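Local coordinates for inclusion membrane protein A (PDB 6E7E) that probably drives the homotypic fusion of chlamydial inclusions as a SNARE-like protein of the inclusion membrane, here represented by its soluble helical domain, at residues L28-E31 against F32-S36; F53-C56 against L57-F60; L100-E103 against I104-L107; L110-E113 against V114-L117. The protein carries 2 engineered substitutions. All coordinates share one frame; numbering follows the deposited sequence.

Contact 1 of 4, residues L28-E31 against F32-S36; sequences LQKE and FLHLS
His-34 folds back along its helix onto Lys-30, one turn earlier. His-34 CB passes 3.4 Å from Glu-31 O, the carbonyl oxygen one residue beyond Lys-30. CG comes next, placed anti to the carbonyl carbon and beside the backbone N (chi1 -85°), which turns the ring back toward the preceding turn. At the rim of the ring His-34 ND1 then donates to Lys-30 O over 3.2 Å. The acceptor lies in the plane of the imidazole, while the donor stands well above the carbonyl plane, 50° out of it. Lys-30 O also takes the ordinary helical bond from His-34 N at 3.0 Å, and the two donors approach from opposite faces of the carbonyl. The residues lie within helix 4-38, a long helix of this all-helical bundle, and the i to i+4 ladder runs through them unbroken, with Leu-35 N to Glu-31 O at 2.9 Å. Lys-30 runs alongside the imidazole, its CG 4.0 Å from His-34 ND1, and then bends at chi3. On the buried side Phe-32 brings its ring edge to the preceding turn, with Phe-32 CD2 3.2 Å from Leu-28 O. The same ring stacks with Phe-53 of helix 44-57 and touches Leu-107 of helix 87-107, whereas His-34 CB touches Arg-115 of helix 110-119.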
ATOM      1  N   LEU A  28       8.359   8.621  -1.194  1.00 10.02           N
ATOM      2  CA  LEU A  28       7.424   9.731  -1.464  1.00 10.23           C
ATOM      3  C   LEU A  28       6.938  10.353  -0.160  1.00 10.09           C
ATOM      4  O   LEU A  28       6.804  11.568  -0.086  1.00 10.06           O
ATOM      5  CB  LEU A  28       6.268   9.235  -2.325  1.00 10.44           C
ATOM      6  CG  LEU A  28       6.676   8.878  -3.749  1.00 11.68           C
ATOM      7  CD1 LEU A  28       5.591   8.086  -4.438  1.00 17.05           C
ATOM      8  CD2 LEU A  28       6.988  10.122  -4.533  1.00 17.59           C
ATOM      9  N   GLN A  29       6.701   9.537   0.854  1.00 10.18           N
ATOM     10  CA  GLN A  29       6.284  10.037   2.177  1.00 10.83           C
ATOM     11  C   GLN A  29       7.319  11.047   2.670  1.00  9.90           C
ATOM     12  O   GLN A  29       6.967  12.122   3.155  1.00 10.82           O
ATOM     13  CB  GLN A  29       6.165   8.840   3.112  1.00 12.78           C
ATOM     14  CG  GLN A  29       5.637   9.248   4.451  1.00 14.83           C
ATOM     15  CD  GLN A  29       5.806   8.191   5.494  1.00 15.68           C
ATOM     16  OE1 GLN A  29       6.711   7.358   5.449  1.00 21.80           O
ATOM     17  NE2 GLN A  29       4.935   8.253   6.472  1.00 17.55           N
ATOM     18  N   LYS A  30       8.584  10.668   2.623  1.00 10.22           N
ATOM     19  CA  LYS A  30       9.662  11.545   3.111  1.00 10.99           C
ATOM     20  C   LYS A  30       9.742  12.818   2.257  1.00  9.84           C
ATOM     21  O   LYS A  30       9.961  13.911   2.791  1.00 10.63           O
ATOM     22  CB  LYS A  30      10.992  10.793   3.091  1.00 13.19           C
ATOM     23  CG  LYS A  30      12.162  11.510   3.734  1.00 18.10           C
ATOM     24  CD  LYS A  30      13.308  10.586   4.032  1.00 21.40           C
ATOM     25  CE  LYS A  30      14.084  10.274   2.779  1.00 25.10           C
ATOM     26  NZ  LYS A  30      15.375   9.642   3.106  1.00 21.62           N
ATOM     27  N   GLU A  31       9.560  12.668   0.954  1.00  9.75           N
ATOM     28  CA  GLU A  31       9.587  13.830   0.051  1.00 10.28           C
ATOM     29  C   GLU A  31       8.488  14.824   0.439  1.00  9.58           C
ATOM     30  O   GLU A  31       8.729  16.036   0.449  1.00 10.08           O
ATOM     31  CB  GLU A  31       9.410  13.363  -1.383  1.00 12.02           C
ATOM     32  CG  GLU A  31       9.688  14.425  -2.405  1.00 15.03           C
ATOM     33  CD  GLU A  31       9.667  13.947  -3.855  1.00 18.59           C
ATOM     34  OE1 GLU A  31       8.905  12.995  -4.158  1.00 21.47           O
ATOM     35  OE2 GLU A  31      10.367  14.542  -4.710  1.00 22.78           O
ATOM     36  N   PHE A  32       7.292  14.336   0.750  1.00  9.23           N
ATOM     37  CA  PHE A  32       6.178  15.239   1.123  1.00  9.55           C
ATOM     38  C   PHE A  32       6.359  15.782   2.535  1.00  9.27           C
ATOM     39  O   PHE A  32       5.917  16.908   2.758  1.00  9.67           O
ATOM     40  CB  PHE A  32       4.823  14.572   0.879  1.00 10.21           C
ATOM     41  CG  PHE A  32       4.487  14.621  -0.592  1.00 10.64           C
ATOM     42  CD1 PHE A  32       4.062  15.812  -1.159  1.00 10.92           C
ATOM     43  CD2 PHE A  32       4.691  13.543  -1.425  1.00 13.55           C
ATOM     44  CE1 PHE A  32       3.852  15.922  -2.521  1.00 12.73           C
ATOM     45  CE2 PHE A  32       4.491  13.657  -2.786  1.00 15.88           C
ATOM     46  CZ  PHE A  32       4.083  14.844  -3.323  1.00 14.60           C
ATOM     47  N   LEU A  33       7.043  15.085   3.427  1.00  9.70           N
ATOM     48  CA  LEU A  33       7.397  15.696   4.723  1.00 10.27           C
ATOM     49  C   LEU A  33       8.307  16.898   4.477  1.00  9.67           C
ATOM     50  O   LEU A  33       8.086  17.981   5.010  1.00 10.80           O
ATOM     51  CB  LEU A  33       8.097  14.684   5.618  1.00 11.01           C
ATOM     52  CG  LEU A  33       8.519  15.228   6.974  1.00 11.89           C
ATOM     53  CD1 LEU A  33       7.314  15.704   7.771  1.00 14.97           C
ATOM     54  CD2 LEU A  33       9.239  14.128   7.729  1.00 14.32           C
ATOM     55  N   HIS A  34       9.339  16.712   3.672  1.00  9.84           N
ATOM     56  CA  HIS A  34      10.220  17.838   3.293  1.00 10.37           C
ATOM     57  C   HIS A  34       9.389  18.982   2.711  1.00 10.35           C
ATOM     58  O   HIS A  34       9.542  20.118   3.125  1.00 12.14           O
ATOM     59  CB  HIS A  34      11.273  17.384   2.289  1.00 10.81           C
ATOM     60  CG  HIS A  34      12.496  16.770   2.878  1.00 10.42           C
ATOM     61  ND1 HIS A  34      12.729  15.442   3.206  1.00 13.90           N
ATOM     62  CD2 HIS A  34      13.648  17.413   3.150  1.00  9.21           C
ATOM     63  CE1 HIS A  34      13.986  15.347   3.635  1.00 10.83           C
ATOM     64  NE2 HIS A  34      14.539  16.533   3.631  1.00 13.98           N
ATOM     65  N   LEU A  35       8.559  18.684   1.727  1.00 10.25           N
ATOM     66  CA  LEU A  35       7.790  19.719   1.013  1.00 10.82           C
ATOM     67  C   LEU A  35       6.893  20.460   2.001  1.00 10.57           C
ATOM     68  O   LEU A  35       6.743  21.679   1.909  1.00 11.41           O
ATOM     69  CB  LEU A  35       6.996  19.087  -0.129  1.00 10.88           C
ATOM     70  CG  LEU A  35       6.536  20.044  -1.218  1.00 12.26           C
ATOM     71  CD1 LEU A  35       7.712  20.494  -2.060  1.00 13.54           C
ATOM     72  CD2 LEU A  35       5.492  19.348  -2.093  1.00 12.48           C
ATOM     73  N   SER A  36       6.278  19.728   2.908  1.00  9.97           N
ATOM     74  CA  SER A  36       5.368  20.313   3.895  1.00 11.14           C
ATOM     75  C   SER A  36       6.102  21.386   4.711  1.00 11.45           C
ATOM     76  O   SER A  36       5.561  22.463   4.934  1.00 13.28           O
ATOM     77  CB  SER A  36       4.733  19.254   4.748  1.00 11.84           C
ATOM     78  OG  SER A  36       3.866  19.850   5.656  1.00 15.19           O
TER

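Contact 2 of 4, residues F53-C56 against L57-F60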
ATOM      1  N   PHE A  53      -0.143  13.566   2.805  1.00 10.18           N
ATOM      2  CA  PHE A  53       0.565  12.421   2.199  1.00 10.29           C
ATOM      3  C   PHE A  53       1.451  11.752   3.240  1.00 10.46           C
ATOM      4  O   PHE A  53       1.519  10.522   3.303  1.00 12.02           O
ATOM      5  CB  PHE A  53       1.405  12.852   1.015  1.00  9.62           C
ATOM      6  CG  PHE A  53       0.622  12.970  -0.255  1.00  9.29           C
ATOM      7  CD1 PHE A  53       0.278  11.838  -0.937  1.00 10.60           C
ATOM      8  CD2 PHE A  53       0.206  14.182  -0.751  1.00 10.52           C
ATOM      9  CE1 PHE A  53      -0.449  11.900  -2.105  1.00 12.00           C
ATOM     10  CE2 PHE A  53      -0.514  14.236  -1.924  1.00 11.22           C
ATOM     11  CZ  PHE A  53      -0.824  13.098  -2.616  1.00 10.41           C
ATOM     12  N   TYR A  54       2.138  12.538   4.051  1.00 10.24           N
ATOM     13  CA  TYR A  54       3.019  11.968   5.084  1.00 11.48           C
ATOM     14  C   TYR A  54       2.190  11.049   5.988  1.00 11.46           C
ATOM     15  O   TYR A  54       2.558   9.909   6.269  1.00 13.27           O
ATOM     16  CB  TYR A  54       3.737  13.043   5.890  1.00 12.46           C
ATOM     17  CG  TYR A  54       4.742  12.396   6.821  1.00 13.75           C
ATOM     18  CD1 TYR A  54       5.938  11.890   6.312  1.00 14.83           C
ATOM     19  CD2 TYR A  54       4.475  12.176   8.149  1.00 18.21           C
ATOM     20  CE1 TYR A  54       6.849  11.212   7.102  1.00 15.90           C
ATOM     21  CE2 TYR A  54       5.380  11.523   8.963  1.00 19.01           C
ATOM     22  CZ  TYR A  54       6.562  11.034   8.438  1.00 18.06           C
ATOM     23  OH  TYR A  54       7.436  10.371   9.245  1.00 22.93           O
ATOM     24  N   SER A  55       1.061  11.557   6.442  1.00 11.51           N
ATOM     25  CA  SER A  55       0.196  10.865   7.418  1.00 14.26           C
ATOM     26  C   SER A  55      -0.451   9.629   6.790  1.00 13.37           C
ATOM     27  O   SER A  55      -0.484   8.558   7.433  1.00 15.81           O
ATOM     28  CB  SER A  55      -0.837  11.833   7.944  1.00 17.07           C
ATOM     29  OG  SER A  55      -0.228  12.836   8.741  1.00 29.28           O
ATOM     30  N   CYS A  56      -0.984   9.730   5.577  1.00 12.88           N
ATOM     31  CA  CYS A  56      -1.776   8.612   5.032  1.00 15.09           C
ATOM     32  C   CYS A  56      -0.840   7.467   4.623  1.00 14.16           C
ATOM     33  O   CYS A  56      -1.300   6.313   4.548  1.00 17.83           O
ATOM     34  CB  CYS A  56      -2.727   9.061   3.936  1.00 17.98           C
ATOM     35  SG  CYS A  56      -1.956   9.248   2.332  1.00 20.37           S
ATOM     36  N   LEU A  57       0.444   7.727   4.419  1.00 13.77           N
ATOM     37  CA  LEU A  57       1.420   6.677   4.033  1.00 15.08           C
ATOM     38  C   LEU A  57       2.097   6.049   5.261  1.00 17.79           C
ATOM     39  O   LEU A  57       2.764   5.023   5.090  1.00 20.97           O
ATOM     40  CB  LEU A  57       2.420   7.267   3.043  1.00 14.95           C
ATOM     41  CG  LEU A  57       1.803   7.688   1.715  1.00 15.81           C
ATOM     42  CD1 LEU A  57       2.845   8.308   0.809  1.00 15.85           C
ATOM     43  CD2 LEU A  57       1.153   6.512   1.010  1.00 18.95           C
ATOM     44  N   GLN A  58       1.847   6.563   6.468  1.00 18.80           N
ATOM     45  CA  GLN A  58       2.344   5.954   7.721  1.00 21.80           C
ATOM     46  C   GLN A  58       1.861   4.509   7.807  1.00 21.64           C
ATOM     47  O   GLN A  58       0.671   4.252   7.573  1.00 21.00           O
ATOM     48  CB  GLN A  58       1.852   6.710   8.955  1.00 23.99           C
ATOM     49  CG  GLN A  58       2.513   8.059   9.172  1.00 25.66           C
ATOM     50  CD  GLN A  58       2.057   8.742  10.438  1.00 31.20           C
ATOM     51  OE1 GLN A  58       2.851   9.019  11.330  1.00 41.79           O
ATOM     52  NE2 GLN A  58       0.766   9.021  10.523  1.00 34.34           N
ATOM     53  N   GLY A  59       2.779   3.605   8.118  1.00 24.66           N
ATOM     54  CA  GLY A  59       2.439   2.214   8.421  1.00 22.71           C
ATOM     55  C   GLY A  59       1.921   1.483   7.196  1.00 22.49           C
ATOM     56  O   GLY A  59       1.186   0.494   7.368  1.00 22.82           O
ATOM     57  N   PHE A  60       2.312   1.888   5.984  1.00 21.21           N
ATOM     58  CA  PHE A  60       1.813   1.218   4.766  1.00 17.84           C
ATOM     59  C   PHE A  60       2.158  -0.273   4.831  1.00 14.71           C
ATOM     60  O   PHE A  60       1.334  -1.018   4.397  1.00 16.33           O
ATOM     61  CB  PHE A  60       2.303   1.893   3.483  1.00 18.66           C
ATOM     62  CG  PHE A  60       1.786   1.210   2.243  1.00 16.51           C
ATOM     63  CD1 PHE A  60       0.500   1.412   1.789  1.00 18.53           C
ATOM     64  CD2 PHE A  60       2.520   0.231   1.624  1.00 13.54           C
ATOM     65  CE1 PHE A  60       0.008   0.724   0.691  1.00 19.32           C
ATOM     66  CE2 PHE A  60       2.035  -0.449   0.519  1.00 15.03           C
ATOM     67  CZ  PHE A  60       0.776  -0.208   0.057  1.00 17.92           C
TER
HETATM   68  O   HOH W   1      -0.617   3.628   5.118  1.00 21.41           O
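Ser-55 O is gripped twice by Gln-58, by its backbone N and, weakly, by its side-chain amide. Gln-58 N donates over 3.2 Å to Ser-55 O, three residues back, from well above the carbonyl plane, 67° out of it. The second bond, from Gln-58 NE2 to Ser-55 O, is weak at 3.4 Å. It is made possible by CG lying beside the backbone N (chi1 -73°) with the chain extended beyond it, which carries the amide back along the last turn. On the way Gln-58 CG passes 3.4 Å from Tyr-54 O, a carbonyl that also receives a hydrogen bond from Gln-29 of helix 4-38. Leu-57 N makes an i to i+4 bond to Phe-53 O at 3.2 Å. The side chain of Leu-57 covers that same carbonyl, with Leu-57 CG 3.3 Å from Phe-53 O, and also packs on Leu-138 and Ile-142 of helix 125-165. Cys-56 keeps SG between its backbone N and carbonyl carbon (chi1 81°), where SG rests 4.1 Å from Leu-57 CG. A water bridges Cys-56 O and Gln-58 O at 2.8 Å from each oxygen. Beyond it Gly-59, with positive phi, carries the chain through a turn, and Phe-60 packs on Leu-25 and Leu-100. The i to i+3 bond from Gln-58 N to Ser-55 O, followed by a type II beta turn from Leu-57 to Phe-60, marks the way out of helix 44-57 into the loop before helix 65-73.

Contact 3 of 4, residues L100-E103 against I104-L107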
ATOM      1  N   LEU A 100      -2.192   1.061  -7.260  1.00  9.00           N
ATOM      2  CA  LEU A 100      -1.165   1.727  -6.434  1.00  9.58           C
ATOM      3  C   LEU A 100       0.056   2.083  -7.279  1.00  9.33           C
ATOM      4  O   LEU A 100       0.608   3.165  -7.091  1.00 10.11           O
ATOM      5  CB  LEU A 100      -0.810   0.826  -5.248  1.00  9.67           C
ATOM      6  CG  LEU A 100      -1.891   0.741  -4.183  1.00 10.77           C
ATOM      7  CD1 LEU A 100      -1.631  -0.446  -3.261  1.00 12.87           C
ATOM      8  CD2 LEU A 100      -1.994   2.028  -3.377  1.00 13.30           C
ATOM      9  N   ARG A 101       0.464   1.187  -8.163  1.00  9.63           N
ATOM     10  CA  ARG A 101       1.620   1.491  -9.016  1.00 10.43           C
ATOM     11  C   ARG A 101       1.298   2.711  -9.868  1.00  9.86           C
ATOM     12  O   ARG A 101       2.193   3.542 -10.076  1.00 10.68           O
ATOM     13  CB  ARG A 101       1.936   0.287  -9.890  1.00 13.65           C
ATOM     14  CG  ARG A 101       2.791  -0.790  -9.254  1.00 17.47           C
ATOM     15  CD  ARG A 101       3.420  -1.683 -10.301  1.00 20.43           C
ATOM     16  NE  ARG A 101       4.118  -2.847  -9.760  1.00 22.86           N
ATOM     17  CZ  ARG A 101       5.352  -2.841  -9.247  1.00 20.61           C
ATOM     18  NH1 ARG A 101       6.039  -1.715  -9.155  1.00 22.04           N
ATOM     19  NH2 ARG A 101       5.906  -3.974  -8.862  1.00 19.44           N
ATOM     20  N   GLU A 102       0.098   2.797 -10.403  1.00 10.23           N
ATOM     21  CA  GLU A 102      -0.246   3.960 -11.250  1.00 11.39           C
ATOM     22  C   GLU A 102      -0.313   5.233 -10.407  1.00 10.82           C
ATOM     23  O   GLU A 102       0.135   6.290 -10.898  1.00 12.31           O
ATOM     24  CB  GLU A 102      -1.534   3.705 -12.014  1.00 13.58           C
ATOM     25  CG  GLU A 102      -1.362   2.714 -13.147  1.00 16.70           C
ATOM     26  CD  GLU A 102      -0.528   3.295 -14.269  1.00 26.05           C
ATOM     27  OE1 GLU A 102      -1.083   4.082 -15.052  1.00 28.64           O
ATOM     28  OE2 GLU A 102       0.690   3.046 -14.300  1.00 32.33           O
ATOM     29  N   GLU A 103      -0.831   5.182  -9.180  1.00 10.85           N
ATOM     30  CA  GLU A 103      -0.814   6.386  -8.316  1.00 11.95           C
ATOM     31  C   GLU A 103       0.625   6.841  -8.116  1.00 10.53           C
ATOM     32  O   GLU A 103       0.899   8.048  -8.180  1.00 12.23           O
ATOM     33  CB  GLU A 103      -1.465   6.129  -6.973  1.00 15.63           C
ATOM     34  CG  GLU A 103      -2.958   5.862  -7.031  1.00 19.23           C
ATOM     35  CD  GLU A 103      -3.833   6.943  -7.653  1.00 23.24           C
ATOM     36  OE1 GLU A 103      -3.451   8.122  -7.658  1.00 24.40           O
ATOM     37  OE2 GLU A 103      -4.944   6.602  -8.089  1.00 32.52           O
ATOM     38  N   ILE A 104       1.534   5.924  -7.864  1.00  9.98           N
ATOM     39  CA  ILE A 104       2.970   6.283  -7.699  1.00 10.23           C
ATOM     40  C   ILE A 104       3.471   6.943  -8.973  1.00  9.83           C
ATOM     41  O   ILE A 104       4.182   7.938  -8.902  1.00 10.71           O
ATOM     42  CB  ILE A 104       3.818   5.049  -7.340  1.00 10.80           C
ATOM     43  CG1 ILE A 104       3.513   4.609  -5.913  1.00 12.16           C
ATOM     44  CG2 ILE A 104       5.308   5.314  -7.542  1.00 11.38           C
ATOM     45  CD1 ILE A 104       4.017   3.215  -5.615  1.00 13.56           C
ATOM     46  N   ARG A 105       3.141   6.384 -10.114  1.00 10.28           N
ATOM     47  CA  ARG A 105       3.616   6.945 -11.386  1.00 11.99           C
ATOM     48  C   ARG A 105       3.189   8.408 -11.472  1.00 11.98           C
ATOM     49  O   ARG A 105       3.989   9.269 -11.884  1.00 15.21           O
ATOM     50  CB  ARG A 105       3.104   6.110 -12.556  1.00 14.09           C
ATOM     51  CG  ARG A 105       3.780   6.475 -13.862  1.00 19.41           C
ATOM     52  CD  ARG A 105       3.459   5.533 -14.994  1.00 21.31           C
ATOM     53  NE  ARG A 105       2.046   5.563 -15.353  1.00 25.04           N
ATOM     54  CZ  ARG A 105       1.478   6.416 -16.212  1.00 30.12           C
ATOM     55  NH1 ARG A 105       2.190   7.356 -16.806  1.00 32.34           N
ATOM     56  NH2 ARG A 105       0.184   6.322 -16.465  1.00 33.23           N
ATOM     57  N   PHE A 106       1.947   8.725 -11.173  1.00 13.01           N
ATOM     58  CA  PHE A 106       1.455  10.118 -11.276  1.00 14.53           C
ATOM     59  C   PHE A 106       2.069  11.012 -10.215  1.00 12.00           C
ATOM     60  O   PHE A 106       2.305  12.199 -10.432  1.00 14.02           O
ATOM     61  CB  PHE A 106      -0.044  10.230 -10.999  1.00 18.48           C
ATOM     62  CG  PHE A 106      -0.953   9.323 -11.790  1.00 24.47           C
ATOM     63  CD1 PHE A 106      -0.673   9.043 -13.118  1.00 27.81           C
ATOM     64  CD2 PHE A 106      -2.105   8.777 -11.225  1.00 25.88           C
ATOM     65  CE1 PHE A 106      -1.513   8.229 -13.866  1.00 28.83           C
ATOM     66  CE2 PHE A 106      -2.941   7.958 -11.970  1.00 30.92           C
ATOM     67  CZ  PHE A 106      -2.642   7.682 -13.290  1.00 30.76           C
ATOM     68  N   LEU A 107       2.279  10.485  -9.023  1.00 11.09           N
ATOM     69  CA  LEU A 107       2.744  11.311  -7.897  1.00 10.62           C
ATOM     70  C   LEU A 107       4.234  11.602  -8.028  1.00  9.50           C
ATOM     71  O   LEU A 107       4.666  12.632  -7.515  1.00 10.33           O
ATOM     72  CB  LEU A 107       2.446  10.557  -6.610  1.00 11.25           C
ATOM     73  CG  LEU A 107       2.684  11.317  -5.314  1.00 12.96           C
ATOM     74  CD1 LEU A 107       1.880  12.611  -5.249  1.00 13.10           C
ATOM     75  CD2 LEU A 107       2.313  10.427  -4.143  1.00 14.99           C
TER
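The last two turns of helix 87-107, one of the bundle helices of this soluble domain, carry an i to i+3 salt bridge between Glu-102 and Arg-105. The two side chains run side by side in the same direction, and the arginine takes the carboxylate side-on with NE and one terminal nitrogen. Arg-105 NH2 meets Glu-102 OE1 at 2.9 Å, and Arg-105 NE meets Glu-102 OE2 at 3.0 Å. Both oxygens are used on their syn sides and lie close to the guanidinium plane, although the two flat groups are turned 27° apart. The glutamate bends at chi2 (-69°) and the arginine at chi3 (64°), which sets carboxylate and guanidinium edge beside edge. Phe-106 lays its ring over the backbone of the preceding turn, with Glu-102 O centred 3.3 Å above the ring plane while accepting from Phe-106 N at 3.0 Å. At the ring's rim Glu-103 OE1 is 3.9 Å from Phe-106 CD2; the carboxylate stands nearly upright to the ring, and its other oxygen is bonded to Ser-137 of helix 125-165. Ile-104 drapes its CG1 branch back over the ladder, CG1 lying 3.5 Å from Leu-100 O, and packs on Leu-25 of helix 4-38. The two nearly straight charged bonds restrict how the carboxylate and guanidinium can turn against each other, and the opposite charges probably offset each other locally.

Contact 4 of 4, residues L110-E113 against V114-L117; sequences LAEE and VRRL
Four consecutive i to i+4 bonds set the backbone, from Val-114 N to Leu-110 O at 2.9 Å through to Leu-117 N to Glu-113 O at 2.9 Å. On this scaffold Glu-113 and Arg-116 lie alongside each other and pair side-on: Arg-116 NE donates to Glu-113 OE1 at 2.8 Å. The second bond, Arg-116 NH2 to Glu-113 OE2, measures 2.9 Å. Both oxygens are met on the syn side, with the carboxylate turned 33° from the guanidinium plane. Glu-113 gets there with CG anti to the backbone N (chi1 180°) and a bend at chi2 that swings the acid toward the next turn. The side chain of Leu-117 crosses that of Glu-113 at a slant, Leu-117 CD2 lying 3.8 Å from Glu-113 OE2. Arg-115 leaves on another side of the helix; Arg-115 CG, beside the backbone N (chi1 -66°), passes 3.5 Å from Ala-111 O, and the chain then runs out extended to NE. Its pairing with Glu-112 is modelled too close to be trusted. Arg-115 NE forms a salt bridge to Glu-38, linking this helix to helix 4-38. The i to i+3 pair of Glu-113 and Arg-116 is a common way for acid and base to meet along an alpha-helix, here the short helix 110-119 near one end of the bundle.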
ATOM      1  N   LEU A 110       5.669  15.142  -8.854  1.00  9.43           N
ATOM      2  CA  LEU A 110       4.938  16.365  -8.459  1.00 10.25           C
ATOM      3  C   LEU A 110       5.631  17.203  -7.386  1.00 10.56           C
ATOM      4  O   LEU A 110       5.546  18.425  -7.480  1.00 11.85           O
ATOM      5  CB  LEU A 110       3.529  15.974  -8.030  1.00 12.11           C
ATOM      6  CG  LEU A 110       2.688  15.375  -9.165  1.00 15.90           C
ATOM      7  CD1 LEU A 110       1.287  15.117  -8.645  1.00 15.54           C
ATOM      8  CD2 LEU A 110       2.667  16.185 -10.456  1.00 19.18           C
ATOM      9  N   ALA A 111       6.357  16.641  -6.443  1.00 10.74           N
ATOM     10  CA  ALA A 111       7.019  17.478  -5.430  1.00 12.40           C
ATOM     11  C   ALA A 111       8.071  18.357  -6.117  1.00 12.02           C
ATOM     12  O   ALA A 111       8.171  19.555  -5.832  1.00 12.96           O
ATOM     13  CB  ALA A 111       7.643  16.627  -4.353  1.00 14.37           C
ATOM     14  N   GLU A 112       8.968  17.779  -6.885  1.00 12.34           N
ATOM     15  CA  GLU A 112       9.978  18.611  -7.589  1.00 13.37           C
ATOM     16  C   GLU A 112       9.271  19.483  -8.631  1.00 12.33           C
ATOM     17  O   GLU A 112       9.736  20.607  -8.860  1.00 13.97           O
ATOM     18  CB  GLU A 112      11.045  17.736  -8.250  1.00 30.00           C
ATOM     19  CG  GLU A 112      11.899  16.948  -7.268  1.00 30.00           C
ATOM     20  CD  GLU A 112      12.848  17.834  -6.485  1.00 30.00           C
ATOM     21  OE1 GLU A 112      13.419  18.771  -7.081  1.00 30.00           O
ATOM     22  OE2 GLU A 112      13.024  17.594  -5.271  1.00 30.00           O
ATOM     23  N   GLU A 113       8.176  19.209  -9.227  1.00 11.90           N
ATOM     24  CA  GLU A 113       7.480  20.156 -10.110  1.00 12.67           C
ATOM     25  C   GLU A 113       6.984  21.352  -9.294  1.00 11.65           C
ATOM     26  O   GLU A 113       7.114  22.488  -9.753  1.00 12.41           O
ATOM     27  CB  GLU A 113       6.385  19.490 -10.916  1.00 14.06           C
ATOM     28  CG  GLU A 113       5.654  20.451 -11.835  1.00 15.47           C
ATOM     29  CD  GLU A 113       6.448  21.139 -12.934  1.00 17.46           C
ATOM     30  OE1 GLU A 113       7.646  20.819 -13.118  1.00 17.38           O
ATOM     31  OE2 GLU A 113       5.847  21.976 -13.637  1.00 18.50           O
ATOM     32  N   VAL A 114       6.427  21.145  -8.111  1.00 11.11           N
ATOM     33  CA  VAL A 114       6.015  22.263  -7.243  1.00 11.65           C
ATOM     34  C   VAL A 114       7.222  23.126  -6.920  1.00 11.31           C
ATOM     35  O   VAL A 114       7.119  24.356  -6.968  1.00 12.53           O
ATOM     36  CB  VAL A 114       5.391  21.719  -5.957  1.00 13.82           C
ATOM     37  CG1 VAL A 114       5.364  22.747  -4.855  1.00 14.78           C
ATOM     38  CG2 VAL A 114       4.011  21.172  -6.231  1.00 14.65           C
ATOM     39  N   ARG A 115       8.338  22.506  -6.561  1.00 11.81           N
ATOM     40  CA  ARG A 115       9.548  23.311  -6.232  1.00 13.37           C
ATOM     41  C   ARG A 115       9.985  24.143  -7.450  1.00 14.34           C
ATOM     42  O   ARG A 115      10.312  25.323  -7.273  1.00 14.93           O
ATOM     43  CB  ARG A 115      10.688  22.438  -5.716  1.00 30.00           C
ATOM     44  CG  ARG A 115      10.379  21.787  -4.373  1.00 30.00           C
ATOM     45  CD  ARG A 115      11.577  20.930  -4.050  1.00 30.00           C
ATOM     46  NE  ARG A 115      11.398  20.256  -2.788  1.00 30.00           N
ATOM     47  CZ  ARG A 115      11.405  18.955  -2.603  1.00 30.00           C
ATOM     48  NH1 ARG A 115      11.574  18.125  -3.618  1.00 30.00           N
ATOM     49  NH2 ARG A 115      11.159  18.481  -1.395  1.00 30.00           N
ATOM     50  N   ARG A 116       9.922  23.558  -8.621  1.00 13.35           N
ATOM     51  CA  ARG A 116      10.311  24.223  -9.879  1.00 14.78           C
ATOM     52  C   ARG A 116       9.386  25.412 -10.121  1.00 14.30           C
ATOM     53  O   ARG A 116       9.877  26.517 -10.415  1.00 16.18           O
ATOM     54  CB  ARG A 116      10.269  23.241 -11.054  1.00 15.80           C
ATOM     55  CG  ARG A 116      10.876  23.771 -12.346  1.00 18.59           C
ATOM     56  CD  ARG A 116      10.614  22.912 -13.562  1.00 19.99           C
ATOM     57  NE  ARG A 116       9.231  23.014 -13.957  1.00 20.92           N
ATOM     58  CZ  ARG A 116       8.691  24.061 -14.566  1.00 23.45           C
ATOM     59  NH1 ARG A 116       9.447  25.072 -14.973  1.00 26.20           N
ATOM     60  NH2 ARG A 116       7.397  24.065 -14.831  1.00 23.19           N
ATOM     61  N   LEU A 117       8.082  25.205 -10.017  1.00 13.34           N
ATOM     62  CA  LEU A 117       7.111  26.291 -10.209  1.00 13.12           C
ATOM     63  C   LEU A 117       7.353  27.415  -9.197  1.00 13.22           C
ATOM     64  O   LEU A 117       7.368  28.590  -9.577  1.00 14.08           O
ATOM     65  CB  LEU A 117       5.709  25.741 -10.071  1.00 13.11           C
ATOM     66  CG  LEU A 117       5.271  24.786 -11.170  1.00 14.35           C
ATOM     67  CD1 LEU A 117       3.976  24.107 -10.776  1.00 15.31           C
ATOM     68  CD2 LEU A 117       5.120  25.492 -12.509  1.00 17.25           C
TER

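From the N terminus the chain runs through contact 1 on helix 4-38, turns back into helix 44-57 and leaves it at contact 2, then reaches contact 3 at the end of helix 87-107 and contact 4 on helix 110-119. All four are local and follow one another in series, so none nests within or crosses another and none closes a long loop. Contact 1 touches the other three: Gln-29 reaches Tyr-54 of contact 2, Leu-28 packs on Leu-107 of contact 3, and Glu-31 lies against Ala-111 of contact 4. Phe-53 also meets Leu-107, joining contacts 2 and 3, while contacts 2 and 4 stay about 7 Å apart at their nearest atoms.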